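Local coordinates for protein transaminase (Bacillus megaterium, PDB 5G0A) that probably transfers amino groups between amines and carbonyl compounds with S selectivity, using pyridoxal 5'-phosphate as cofactor, at residues B[40-45]-B[443-448]; B[205-210]-B[248-253]. One frame throughout, in Å; residues are numbered along the deposited sequence.

Contact 1 of 2, residues B[40-45]-B[443-448]; sequences EGDYLI and IGASLN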
loop_
_atom_site.group_PDB
_atom_site.type_symbol
_atom_site.label_atom_id
_atom_site.label_comp_id
_atom_site.label_asym_id
_atom_site.label_seq_id
_atom_site.Cartn_x
_atom_site.Cartn_y
_atom_site.Cartn_z
ATOM N N GLU B 40 21.035 -21.732 -34.768
ATOM C CA GLU B 40 20.420 -22.658 -35.698
ATOM C C GLU B 40 19.960 -23.899 -34.958
ATOM O O GLU B 40 20.762 -24.559 -34.321
ATOM C CB GLU B 40 21.439 -23.036 -36.800
ATOM C CG GLU B 40 20.932 -24.091 -37.777
ATOM C CD GLU B 40 22.039 -24.691 -38.633
ATOM O OE1 GLU B 40 22.743 -25.600 -38.145
ATOM O OE2 GLU B 40 22.195 -24.261 -39.798
ATOM N N GLY B 41 18.672 -24.210 -35.065
ATOM C CA GLY B 41 18.098 -25.384 -34.413
ATOM C C GLY B 41 18.299 -25.340 -32.908
ATOM O O GLY B 41 17.784 -24.456 -32.240
ATOM N N ASP B 42 19.084 -26.274 -32.374
ATOM C CA ASP B 42 19.398 -26.268 -30.940
ATOM C C ASP B 42 20.782 -25.730 -30.600
ATOM O O ASP B 42 21.268 -25.877 -29.481
ATOM C CB ASP B 42 19.162 -27.661 -30.338
ATOM C CG ASP B 42 17.707 -27.965 -30.212
ATOM O OD1 ASP B 42 17.042 -27.367 -29.333
ATOM O OD2 ASP B 42 17.206 -28.765 -31.023
ATOM N N TYR B 43 21.392 -25.053 -31.569
ATOM C CA TYR B 43 22.765 -24.589 -31.437
ATOM C C TYR B 43 22.953 -23.063 -31.448
ATOM O O TYR B 43 22.281 -22.351 -32.188
ATOM C CB TYR B 43 23.635 -25.243 -32.527
ATOM C CG TYR B 43 23.949 -26.682 -32.194
ATOM C CD1 TYR B 43 23.083 -27.715 -32.559
ATOM C CD2 TYR B 43 25.108 -27.000 -31.496
ATOM C CE1 TYR B 43 23.373 -29.035 -32.233
ATOM C CE2 TYR B 43 25.402 -28.315 -31.168
ATOM C CZ TYR B 43 24.539 -29.322 -31.544
ATOM O OH TYR B 43 24.856 -30.633 -31.185
ATOM N N LEU B 44 23.864 -22.602 -30.596
ATOM C CA LEU B 44 24.385 -21.239 -30.627
ATOM C C LEU B 44 25.771 -21.294 -31.276
ATOM O O LEU B 44 26.548 -22.208 -31.007
ATOM C CB LEU B 44 24.524 -20.684 -29.206
ATOM C CG LEU B 44 23.334 -20.990 -28.269
ATOM C CD1 LEU B 44 23.589 -20.416 -26.878
ATOM C CD2 LEU B 44 21.988 -20.526 -28.839
ATOM N N ILE B 45 26.068 -20.305 -32.110
ATOM C CA ILE B 45 27.337 -20.281 -32.834
ATOM C C ILE B 45 28.061 -19.013 -32.406
ATOM O O ILE B 45 27.540 -17.917 -32.535
ATOM C CB ILE B 45 27.141 -20.346 -34.370
ATOM C CG1 ILE B 45 26.486 -21.671 -34.797
ATOM C CG2 ILE B 45 28.478 -20.211 -35.108
ATOM C CD1 ILE B 45 24.980 -21.646 -34.885
ATOM N N ILE B 443 15.699 -28.546 -17.430
ATOM C CA ILE B 443 16.231 -28.950 -18.726
ATOM C C ILE B 443 15.186 -28.713 -19.786
ATOM O O ILE B 443 14.046 -29.124 -19.618
ATOM C CB ILE B 443 16.641 -30.445 -18.693
ATOM C CG1 ILE B 443 17.772 -30.646 -17.675
ATOM C CG2 ILE B 443 17.092 -30.928 -20.076
ATOM C CD1 ILE B 443 18.023 -32.087 -17.299
ATOM N N GLY B 444 15.584 -28.068 -20.888
ATOM C CA GLY B 444 14.683 -27.855 -22.013
ATOM C C GLY B 444 15.437 -27.676 -23.318
ATOM O O GLY B 444 16.550 -27.186 -23.320
ATOM N N ALA B 445 14.820 -28.094 -24.416
ATOM C CA ALA B 445 15.364 -27.876 -25.752
ATOM C C ALA B 445 14.204 -27.512 -26.663
ATOM O O ALA B 445 13.089 -27.331 -26.181
ATOM C CB ALA B 445 16.099 -29.137 -26.239
ATOM N N SER B 446 14.447 -27.392 -27.973
ATOM C CA SER B 446 13.340 -27.128 -28.895
ATOM C C SER B 446 12.474 -28.378 -28.977
ATOM O O SER B 446 12.954 -29.489 -28.691
ATOM C CB SER B 446 13.874 -26.718 -30.268
ATOM O OG SER B 446 14.897 -25.727 -30.151
ATOM N N LEU B 447 11.213 -28.212 -29.344
ATOM C CA LEU B 447 10.275 -29.329 -29.401
ATOM C C LEU B 447 10.708 -30.374 -30.431
ATOM O O LEU B 447 10.417 -31.570 -30.267
ATOM C CB LEU B 447 8.868 -28.849 -29.718
ATOM C CG LEU B 447 8.326 -27.720 -28.806
ATOM C CD1 LEU B 447 6.867 -27.448 -29.100
ATOM C CD2 LEU B 447 8.553 -28.073 -27.343
ATOM N N ASN B 448 11.399 -29.903 -31.469
ATOM C CA ASN B 448 11.924 -30.778 -32.528
ATOM C C ASN B 448 13.392 -31.218 -32.349
ATOM O O ASN B 448 14.063 -31.599 -33.333
ATOM C CB ASN B 448 11.715 -30.111 -33.898
ATOM C CG ASN B 448 12.552 -28.854 -34.068
ATOM O OD1 ASN B 448 13.013 -28.278 -33.101
ATOM N ND2 ASN B 448 12.760 -28.436 -35.315
HETATM O O HOH W 1 15.745 -27.581 -33.196
#
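D42 reaches from a beta hairpin near the start of the chain to S446, in the loop that follows strand 440-443. The hairpin joins strands 38-40 and 43-45 through a type II' beta turn from E40 to Y43, and D42 sits in that turn. Its OD1 accepts two hydrogen bonds. The backbone N of S446 gives one, 2.9 Å from S446 N to D42 OD1, nearly straight at 166° and along the syn lone pair. The hydroxyl gives the other, 2.8 Å from S446 OG to D42 OD1, and comes in from above the carboxylate plane, 49° out of it. S446 OG lies beside its own backbone N (chi1 -47°), which lets both donors of one residue meet one oxygen. The same hydroxyl has weak hydrogen bonds to N57 and V62. The CB of A445 packs against D42 OD1 at 3.7 Å. An alanine in place of D42 would probably leave the buried N and hydroxyl of S446 without this shared acceptor and break the water link to N448. R277 NH1 donates a hydrogen bond to the backbone O of A445. The second carboxylate oxygen is satisfied by water: one molecule donates to D42 OD2 at 2.9 Å and to N448 OD1 at 2.8 Å.

Contact 2 of 2, residues B[205-210]-B[248-253]; sequences LLKDEN and PYEYIP. Unlike the reference sequence in segment 205-210: L205 (reference Cys).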
loop_
_atom_site.group_PDB
_atom_site.type_symbol
_atom_site.label_atom_id
_atom_site.label_comp_id
_atom_site.label_asym_id
_atom_site.label_seq_id
_atom_site.Cartn_x
_atom_site.Cartn_y
_atom_site.Cartn_z
ATOM N N LEU B 205 2.662 -36.115 -0.706
ATOM C CA LEU B 205 2.080 -34.833 -0.303
ATOM C C LEU B 205 0.913 -35.050 0.648
ATOM O O LEU B 205 0.027 -35.856 0.370
ATOM C CB LEU B 205 1.632 -34.014 -1.525
ATOM C CG LEU B 205 2.681 -33.309 -2.394
ATOM C CD1 LEU B 205 3.605 -32.437 -1.557
ATOM C CD2 LEU B 205 3.488 -34.289 -3.243
ATOM N N LEU B 206 0.921 -34.321 1.764
ATOM C CA LEU B 206 -0.066 -34.493 2.829
ATOM C C LEU B 206 -1.487 -34.053 2.450
ATOM O O LEU B 206 -1.684 -32.986 1.870
ATOM C CB LEU B 206 0.377 -33.744 4.089
ATOM C CG LEU B 206 1.635 -34.154 4.864
ATOM C CD1 LEU B 206 1.857 -33.166 5.993
ATOM C CD2 LEU B 206 1.539 -35.566 5.418
ATOM N N LYS B 207 -2.460 -34.897 2.792
ATOM C CA LYS B 207 -3.885 -34.622 2.595
ATOM C C LYS B 207 -4.605 -34.732 3.932
ATOM O O LYS B 207 -4.158 -35.459 4.823
ATOM C CB LYS B 207 -4.521 -35.627 1.627
ATOM C CG LYS B 207 -3.798 -35.848 0.311
ATOM C CD LYS B 207 -4.587 -36.818 -0.555
ATOM C CE LYS B 207 -4.035 -36.890 -1.969
ATOM N NZ LYS B 207 -5.028 -37.482 -2.907
ATOM N N ASP B 208 -5.719 -34.018 4.074
ATOM C CA ASP B 208 -6.555 -34.163 5.262
ATOM C C ASP B 208 -7.490 -35.364 5.090
ATOM O O ASP B 208 -7.556 -35.951 4.003
ATOM C CB ASP B 208 -7.314 -32.863 5.583
ATOM C CG ASP B 208 -8.519 -32.622 4.679
ATOM O OD1 ASP B 208 -8.687 -33.314 3.652
ATOM O OD2 ASP B 208 -9.313 -31.716 5.008
ATOM N N GLU B 209 -8.205 -35.719 6.157
ATOM C CA GLU B 209 -9.125 -36.864 6.146
ATOM C C GLU B 209 -10.164 -36.789 5.019
ATOM O O GLU B 209 -10.617 -37.819 4.514
ATOM C CB GLU B 209 -9.820 -36.994 7.506
ATOM C CG GLU B 209 -10.408 -38.370 7.789
ATOM C CD GLU B 209 -10.917 -38.517 9.212
ATOM O OE1 GLU B 209 -11.226 -37.487 9.855
ATOM O OE2 GLU B 209 -11.008 -39.668 9.690
ATOM N N ASN B 210 -10.529 -35.569 4.629
ATOM C CA ASN B 210 -11.459 -35.342 3.517
ATOM C C ASN B 210 -10.828 -35.495 2.118
ATOM O O ASN B 210 -11.542 -35.491 1.110
ATOM C CB ASN B 210 -12.139 -33.971 3.656
ATOM C CG ASN B 210 -13.127 -33.909 4.817
ATOM O OD1 ASN B 210 -13.439 -34.918 5.454
ATOM N ND2 ASN B 210 -13.633 -32.708 5.091
ATOM N N PRO B 248 1.940 -32.387 -7.203
ATOM C CA PRO B 248 1.227 -33.657 -7.174
ATOM C C PRO B 248 0.054 -33.560 -8.130
ATOM O O PRO B 248 -0.597 -32.508 -8.202
ATOM C CB PRO B 248 0.722 -33.742 -5.732
ATOM C CG PRO B 248 0.659 -32.323 -5.261
ATOM C CD PRO B 248 1.831 -31.658 -5.924
ATOM N N TYR B 249 -0.204 -34.630 -8.872
ATOM C CA TYR B 249 -1.250 -34.617 -9.889
ATOM C C TYR B 249 -2.524 -33.913 -9.439
ATOM O O TYR B 249 -3.193 -33.274 -10.238
ATOM C CB TYR B 249 -1.611 -36.044 -10.343
ATOM C CG TYR B 249 -2.732 -36.013 -11.349
ATOM C CD1 TYR B 249 -2.472 -35.712 -12.683
ATOM C CD2 TYR B 249 -4.061 -36.219 -10.960
ATOM C CE1 TYR B 249 -3.493 -35.650 -13.612
ATOM C CE2 TYR B 249 -5.094 -36.148 -11.884
ATOM C CZ TYR B 249 -4.799 -35.865 -13.206
ATOM O OH TYR B 249 -5.803 -35.792 -14.144
ATOM N N GLU B 250 -2.875 -34.067 -8.162
ATOM C CA GLU B 250 -4.168 -33.635 -7.670
ATOM C C GLU B 250 -4.302 -32.135 -7.405
ATOM O O GLU B 250 -5.414 -31.626 -7.284
ATOM C CB GLU B 250 -4.515 -34.377 -6.389
ATOM C CG GLU B 250 -5.865 -35.056 -6.465
ATOM C CD GLU B 250 -5.992 -35.930 -7.696
ATOM O OE1 GLU B 250 -5.178 -36.861 -7.837
ATOM O OE2 GLU B 250 -6.894 -35.676 -8.531
ATOM N N TYR B 251 -3.175 -31.457 -7.268
ATOM C CA TYR B 251 -3.182 -30.023 -6.914
ATOM C C TYR B 251 -4.038 -29.151 -7.849
ATOM O O TYR B 251 -4.937 -28.429 -7.385
ATOM C CB TYR B 251 -1.743 -29.493 -6.803
ATOM C CG TYR B 251 -1.717 -28.023 -6.450
ATOM C CD1 TYR B 251 -1.793 -27.603 -5.115
ATOM C CD2 TYR B 251 -1.674 -27.053 -7.461
ATOM C CE1 TYR B 251 -1.800 -26.244 -4.783
ATOM C CE2 TYR B 251 -1.671 -25.694 -7.148
ATOM C CZ TYR B 251 -1.731 -25.297 -5.822
ATOM O OH TYR B 251 -1.731 -23.957 -5.533
ATOM N N ILE B 252 -3.770 -29.217 -9.156
ATOM C CA ILE B 252 -4.479 -28.372 -10.120
ATOM C C ILE B 252 -5.992 -28.661 -10.183
ATOM O O ILE B 252 -6.800 -27.741 -10.102
ATOM C CB ILE B 252 -3.790 -28.379 -11.526
ATOM C CG1 ILE B 252 -2.427 -27.653 -11.460
ATOM C CG2 ILE B 252 -4.699 -27.748 -12.584
ATOM C CD1 ILE B 252 -2.517 -26.145 -11.119
ATOM N N PRO B 253 -6.391 -29.943 -10.292
ATOM C CA PRO B 253 -7.827 -30.177 -10.197
ATOM C C PRO B 253 -8.430 -29.641 -8.894
ATOM O O PRO B 253 -9.552 -29.115 -8.905
ATOM C CB PRO B 253 -7.943 -31.723 -10.293
ATOM C CG PRO B 253 -6.741 -32.124 -11.077
ATOM C CD PRO B 253 -5.648 -31.165 -10.659
#
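L205 and P248 make the closest approach of this surface contact. It is apolar, and no hydrogen bond joins the two segments. The branch point of the leucine does the touching: L205 CG lies 3.6 Å from P248 CG. One methyl adds to this, with L205 CD2 3.8 Å from P248 CB. The CG and CD2 of L205 also lie near P248 CD, so the leucine meets the proline ring along its CB, CG and CD atoms. The two side chains cross at about a right angle. L205 differs from the reference sequence, where a cysteine stands at this position.

The second meeting is looser. K207 stretches out fully, with every torsion beyond CB close to 180°, and brings its NZ to 4.4 Å from E250 CG. The charges are opposite but do not touch: K207 NZ is 5.0 Å from E250 OE1. Any attraction between them is probably weak at this exposed site.

P248 opens a type I beta turn that runs to Y251 and leads into helix 251-262. This is a helix of the large PLP-binding domain of a fold-type I aminotransferase. The turn is closed by a backbone hydrogen bond from Y251 N to P248 O, 2.9 Å long. Within this turn the CB atoms of P248 and E250 point toward the loop that carries L205 and K207.

Further out, Y251 OH is hydrogen-bonded to R144 NH1, and the Y251 side chain touches S215 and V216 of helix 214-226. The loop has its own supports: L206 pairs through its backbone with F198 and L214, and D208 OD1 accepts a hydrogen bond from E212 N just ahead of the same helix.

The two contacts lie far apart in one aminotransferase class-III chain. Their centres are 35 Å apart, and their nearest atoms about 18 Å. Along the sequence they are nested: 40-45 comes first, then 205-210 and 248-253, then 443-448. Contact 1 therefore closes a loop that holds contact 2 and the PLP pocket residues, from T120 to K298. It is buried and ties the sheet of strands 38-40, 43-45, 51-54 and 431-432 to the loop between strand 440-443 and helix 451-468. Contact 2 joins segments much closer in sequence, 38 residues apart. It lies at the surface, between the loop before helix 214-226 and the turn that opens helix 251-262. The contacts share no strand or helix. Each also lies near a different neighbouring subunit.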